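Local structure of BtGH115A (Bacteroides thetaiotaomicron, 5BY3) at residues H494-E508 with S729-A741. The protein is a family GH115 4-O-methyl-alpha-glucuronidase, a glycoside hydrolase with specificity for decorated arabinogalactans. Sequence-based numbering, arbitrary orientation.
Sequences HIRKPEFMGNTREEE and SEEWKENVLRNQA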
# COMPACT_ATOMS: atom_id res chain seq x y z
N HIS A 494 12.38 8.26 0.20
CA HIS A 494 12.92 7.07 -0.47
C HIS A 494 14.40 6.93 -0.11
O HIS A 494 14.91 5.84 0.14
CB HIS A 494 12.73 7.25 -1.98
CG HIS A 494 13.14 6.07 -2.83
ND1 HIS A 494 12.32 4.99 -3.05
CD2 HIS A 494 14.25 5.86 -3.59
CE1 HIS A 494 12.92 4.14 -3.87
NE2 HIS A 494 14.09 4.65 -4.23
N ILE A 495 15.08 8.06 -0.05
CA ILE A 495 16.49 8.11 0.30
C ILE A 495 16.68 7.65 1.75
O ILE A 495 17.58 6.88 2.06
CB ILE A 495 17.04 9.52 0.02
CG1 ILE A 495 17.13 9.68 -1.52
CG2 ILE A 495 18.40 9.76 0.68
CD1 ILE A 495 17.50 11.04 -2.06
N ARG A 496 15.79 8.09 2.62
CA ARG A 496 15.78 7.67 3.99
C ARG A 496 14.49 8.20 4.57
O ARG A 496 14.26 9.40 4.59
CB ARG A 496 16.97 8.23 4.72
CG ARG A 496 17.24 7.48 6.00
CD ARG A 496 18.31 6.42 5.78
NE ARG A 496 18.50 5.64 7.01
CZ ARG A 496 19.32 4.60 7.13
NH1 ARG A 496 20.04 4.19 6.08
NH2 ARG A 496 19.39 3.96 8.30
N LYS A 497 13.64 7.27 4.97
CA LYS A 497 12.39 7.55 5.65
C LYS A 497 12.62 8.32 6.95
O LYS A 497 13.68 8.17 7.58
CB LYS A 497 11.69 6.24 5.95
CG LYS A 497 11.11 5.56 4.72
CD LYS A 497 10.20 4.37 5.04
CE LYS A 497 9.06 4.20 4.01
NZ LYS A 497 9.43 3.70 2.65
N PRO A 498 11.65 9.14 7.37
CA PRO A 498 11.74 9.78 8.69
C PRO A 498 12.13 8.84 9.82
O PRO A 498 13.07 9.14 10.56
CB PRO A 498 10.34 10.31 8.90
CG PRO A 498 9.95 10.72 7.52
CD PRO A 498 10.49 9.65 6.61
N GLU A 499 11.45 7.70 9.92
CA GLU A 499 11.67 6.69 10.92
C GLU A 499 13.04 6.04 10.84
O GLU A 499 13.49 5.57 11.87
CB GLU A 499 10.59 5.60 10.84
CG GLU A 499 9.18 6.10 11.10
CD GLU A 499 8.44 6.48 9.82
OE1 GLU A 499 9.16 6.83 8.87
OE2 GLU A 499 7.16 6.46 9.77
N PHE A 500 13.71 6.04 9.68
CA PHE A 500 15.11 5.54 9.54
C PHE A 500 16.25 6.56 9.82
O PHE A 500 17.45 6.23 9.69
CB PHE A 500 15.38 4.88 8.16
CG PHE A 500 14.32 3.94 7.66
CD1 PHE A 500 13.38 3.34 8.52
CD2 PHE A 500 14.27 3.61 6.28
CE1 PHE A 500 12.37 2.49 8.00
CE2 PHE A 500 13.31 2.73 5.77
CZ PHE A 500 12.35 2.16 6.63
N MSE A 501 15.91 7.79 10.21
CA MSE A 501 16.91 8.89 10.29
C MSE A 501 17.82 8.79 11.48
O MSE A 501 18.80 9.52 11.55
CB MSE A 501 16.28 10.28 10.32
CG MSE A 501 15.69 10.62 8.95
SE MSE A 501 17.08 10.74 7.58
CE MSE A 501 18.23 12.08 8.42
N GLY A 502 17.49 7.90 12.43
CA GLY A 502 18.38 7.61 13.55
C GLY A 502 19.49 6.62 13.23
O GLY A 502 20.43 6.45 14.04
N ASN A 503 19.40 5.96 12.06
CA ASN A 503 20.33 4.87 11.71
C ASN A 503 20.36 3.80 12.83
O ASN A 503 21.42 3.37 13.27
CB ASN A 503 21.76 5.43 11.41
CG ASN A 503 22.66 4.44 10.64
OD1 ASN A 503 22.18 3.48 10.01
ND2 ASN A 503 23.98 4.69 10.68
N THR A 504 19.19 3.43 13.34
CA THR A 504 19.08 2.42 14.39
C THR A 504 18.46 1.17 13.77
O THR A 504 18.00 1.19 12.63
CB THR A 504 18.17 2.90 15.56
OG1 THR A 504 16.91 3.31 15.04
CG2 THR A 504 18.77 4.05 16.35
N ARG A 505 18.44 0.06 14.49
CA ARG A 505 17.74 -1.14 14.05
C ARG A 505 16.80 -1.67 15.11
O ARG A 505 16.94 -1.35 16.31
CB ARG A 505 18.71 -2.20 13.50
CG ARG A 505 18.73 -2.14 11.99
CD ARG A 505 20.09 -2.06 11.37
NE ARG A 505 20.67 -3.39 11.29
CZ ARG A 505 21.54 -3.79 10.36
NH1 ARG A 505 21.93 -2.98 9.37
NH2 ARG A 505 21.99 -5.03 10.41
N GLU A 506 15.80 -2.41 14.64
CA GLU A 506 14.85 -3.12 15.48
C GLU A 506 15.02 -4.62 15.25
O GLU A 506 15.57 -5.03 14.22
CB GLU A 506 13.43 -2.67 15.20
CG GLU A 506 13.03 -1.43 15.95
CD GLU A 506 13.10 -1.56 17.48
OE1 GLU A 506 12.53 -2.50 18.06
OE2 GLU A 506 13.71 -0.70 18.12
N GLU A 507 14.59 -5.41 16.25
CA GLU A 507 14.77 -6.87 16.32
C GLU A 507 16.19 -7.42 16.15
O GLU A 507 16.37 -8.55 15.71
CB GLU A 507 13.80 -7.60 15.40
CG GLU A 507 12.35 -7.24 15.72
CD GLU A 507 11.36 -7.81 14.72
OE1 GLU A 507 11.81 -8.46 13.73
OE2 GLU A 507 10.14 -7.61 14.94
N GLU A 508 17.19 -6.64 16.56
CA GLU A 508 18.59 -7.06 16.40
C GLU A 508 19.21 -7.80 17.59
O GLU A 508 20.35 -8.30 17.44
CB GLU A 508 19.49 -5.88 16.07
CG GLU A 508 19.53 -5.47 14.62
CD GLU A 508 20.15 -6.48 13.69
OE1 GLU A 508 20.97 -7.32 14.11
OE2 GLU A 508 19.82 -6.42 12.51
N SER A 729 18.95 -10.98 5.30
CA SER A 729 20.37 -10.89 5.58
C SER A 729 20.81 -9.47 5.91
O SER A 729 20.04 -8.53 5.78
CB SER A 729 21.14 -11.30 4.32
OG SER A 729 20.71 -10.52 3.21
N GLU A 730 22.06 -9.32 6.30
CA GLU A 730 22.65 -8.02 6.57
C GLU A 730 22.55 -7.06 5.35
O GLU A 730 22.13 -5.90 5.51
CB GLU A 730 24.11 -8.21 7.02
CG GLU A 730 24.82 -6.96 7.53
CD GLU A 730 24.10 -6.31 8.69
OE1 GLU A 730 23.51 -7.05 9.53
OE2 GLU A 730 24.10 -5.06 8.75
N GLU A 731 22.90 -7.55 4.15
CA GLU A 731 22.78 -6.77 2.92
C GLU A 731 21.35 -6.37 2.56
O GLU A 731 21.12 -5.23 2.14
CB GLU A 731 23.40 -7.50 1.73
CG GLU A 731 23.64 -6.60 0.53
CD GLU A 731 24.39 -7.31 -0.56
OE1 GLU A 731 23.80 -8.14 -1.32
OE2 GLU A 731 25.59 -7.01 -0.67
N TRP A 732 20.41 -7.29 2.71
CA TRP A 732 19.02 -6.98 2.49
C TRP A 732 18.55 -5.87 3.47
O TRP A 732 17.70 -5.05 3.12
CB TRP A 732 18.14 -8.24 2.57
CG TRP A 732 16.66 -7.90 2.51
CD1 TRP A 732 15.88 -7.74 1.38
CD2 TRP A 732 15.81 -7.60 3.62
NE1 TRP A 732 14.58 -7.39 1.74
CE2 TRP A 732 14.51 -7.30 3.11
CE3 TRP A 732 16.00 -7.58 5.01
CZ2 TRP A 732 13.43 -7.01 3.94
CZ3 TRP A 732 14.92 -7.25 5.82
CH2 TRP A 732 13.66 -6.96 5.28
N LYS A 733 19.12 -5.83 4.67
CA LYS A 733 18.68 -4.89 5.69
C LYS A 733 19.14 -3.51 5.27
O LYS A 733 18.38 -2.57 5.29
CB LYS A 733 19.24 -5.25 7.08
CG LYS A 733 18.43 -6.32 7.81
CD LYS A 733 19.15 -6.79 9.06
CE LYS A 733 18.41 -7.92 9.77
NZ LYS A 733 19.22 -8.42 10.93
N GLU A 734 20.41 -3.43 4.88
CA GLU A 734 21.03 -2.27 4.29
C GLU A 734 20.23 -1.82 3.08
O GLU A 734 19.90 -0.64 2.97
CB GLU A 734 22.47 -2.63 3.87
CG GLU A 734 23.59 -2.07 4.73
CD GLU A 734 23.21 -1.93 6.19
OE1 GLU A 734 23.07 -2.97 6.86
OE2 GLU A 734 23.06 -0.79 6.69
N ASN A 735 19.91 -2.77 2.19
CA ASN A 735 19.24 -2.48 0.94
C ASN A 735 17.93 -1.71 1.21
O ASN A 735 17.76 -0.64 0.70
CB ASN A 735 18.94 -3.76 0.14
CG ASN A 735 20.15 -4.28 -0.70
OD1 ASN A 735 21.28 -3.76 -0.63
ND2 ASN A 735 19.88 -5.32 -1.50
N VAL A 736 17.03 -2.24 2.02
CA VAL A 736 15.69 -1.67 2.15
C VAL A 736 15.61 -0.36 2.95
O VAL A 736 14.70 0.41 2.77
CB VAL A 736 14.70 -2.70 2.73
CG1 VAL A 736 14.54 -3.87 1.77
CG2 VAL A 736 15.14 -3.19 4.11
N LEU A 737 16.58 -0.12 3.84
CA LEU A 737 16.65 1.13 4.57
C LEU A 737 16.98 2.33 3.65
O LEU A 737 16.46 3.44 3.87
CB LEU A 737 17.71 1.05 5.69
CG LEU A 737 17.39 0.34 7.02
CD1 LEU A 737 18.59 0.18 7.96
CD2 LEU A 737 16.23 0.97 7.80
N ARG A 738 17.84 2.11 2.66
CA ARG A 738 18.35 3.16 1.78
C ARG A 738 17.73 3.10 0.38
O ARG A 738 18.00 3.95 -0.46
CB ARG A 738 19.90 3.10 1.70
CG ARG A 738 20.41 1.91 0.94
CD ARG A 738 21.87 1.65 1.15
NE ARG A 738 22.11 0.36 0.57
CZ ARG A 738 23.10 -0.47 0.89
NH1 ARG A 738 24.03 -0.13 1.80
NH2 ARG A 738 23.16 -1.65 0.29
N ASN A 739 16.90 2.09 0.16
CA ASN A 739 16.34 1.76 -1.15
C ASN A 739 17.38 1.77 -2.29
O ASN A 739 17.10 2.23 -3.39
CB ASN A 739 15.14 2.66 -1.46
CG ASN A 739 13.95 2.32 -0.62
OD1 ASN A 739 13.35 1.23 -0.72
ND2 ASN A 739 13.60 3.24 0.27
N GLN A 740 18.58 1.28 -2.01
CA GLN A 740 19.50 0.95 -3.10
C GLN A 740 20.30 -0.28 -2.75
O GLN A 740 20.83 -0.37 -1.62
CB GLN A 740 20.50 2.08 -3.39
CG GLN A 740 19.92 3.39 -3.87
CD GLN A 740 20.99 4.37 -4.26
OE1 GLN A 740 21.97 4.54 -3.56
NE2 GLN A 740 20.80 5.02 -5.39
N ALA A 741 20.39 -1.20 -3.72
CA ALA A 741 21.50 -2.16 -3.77
C ALA A 741 22.71 -1.40 -4.28
O ALA A 741 22.56 -0.45 -5.06
CB ALA A 741 21.20 -3.33 -4.69
O HOH W 1 16.42 3.72 -5.51
O HOH W 2 21.10 1.39 4.74
O HOH W 3 14.25 4.91 3.29
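Leu737 of helix 730-738 packs against both Arg496 and Phe500. Its CB lies over one face of the Arg496 guanidinium. Beyond CG the branches part: CD1 reaches Arg496 NH2 at 3.9 Å, while CD2 sits over the Phe500 ring, 3.6 Å from its centroid, in a CH-pi contact. A branched aliphatic chain thus covers one flat group with CB and the other with CD2; Lys497 CB covers the opposite face of the Phe500 ring. Arg496 NE and NH2 both donate to Phe500 O. The helix belongs to the family's C-terminal domain, built largely of antiparallel strands, and docks here on the loop leaving helix 476-495. Just past the helix, Asn739, a residue that tolerates its left-handed backbone, donates from ND2 nearly straight to a lone pair of His494 O (2.9 Å), with CB over the imidazole face; Asn739 OD1 hydrogen-bonds to the Tyr372 hydroxyl. Toward the other helix end, bends in Arg505 (chi2 129°, chi3 82°) turn its multidentate guanidinium edge to two carboxylates in a salt-bridge network: NH1 bonds to Glu734 OE1 (2.8 Å), NH2 weakly to both Glu730 oxygens. Lys733 lays aliphatic CB and CD over the guanidinium face, its long chain carrying NZ to a salt bridge with Glu508 OE2 (2.6 Å), which probably eases the like charges.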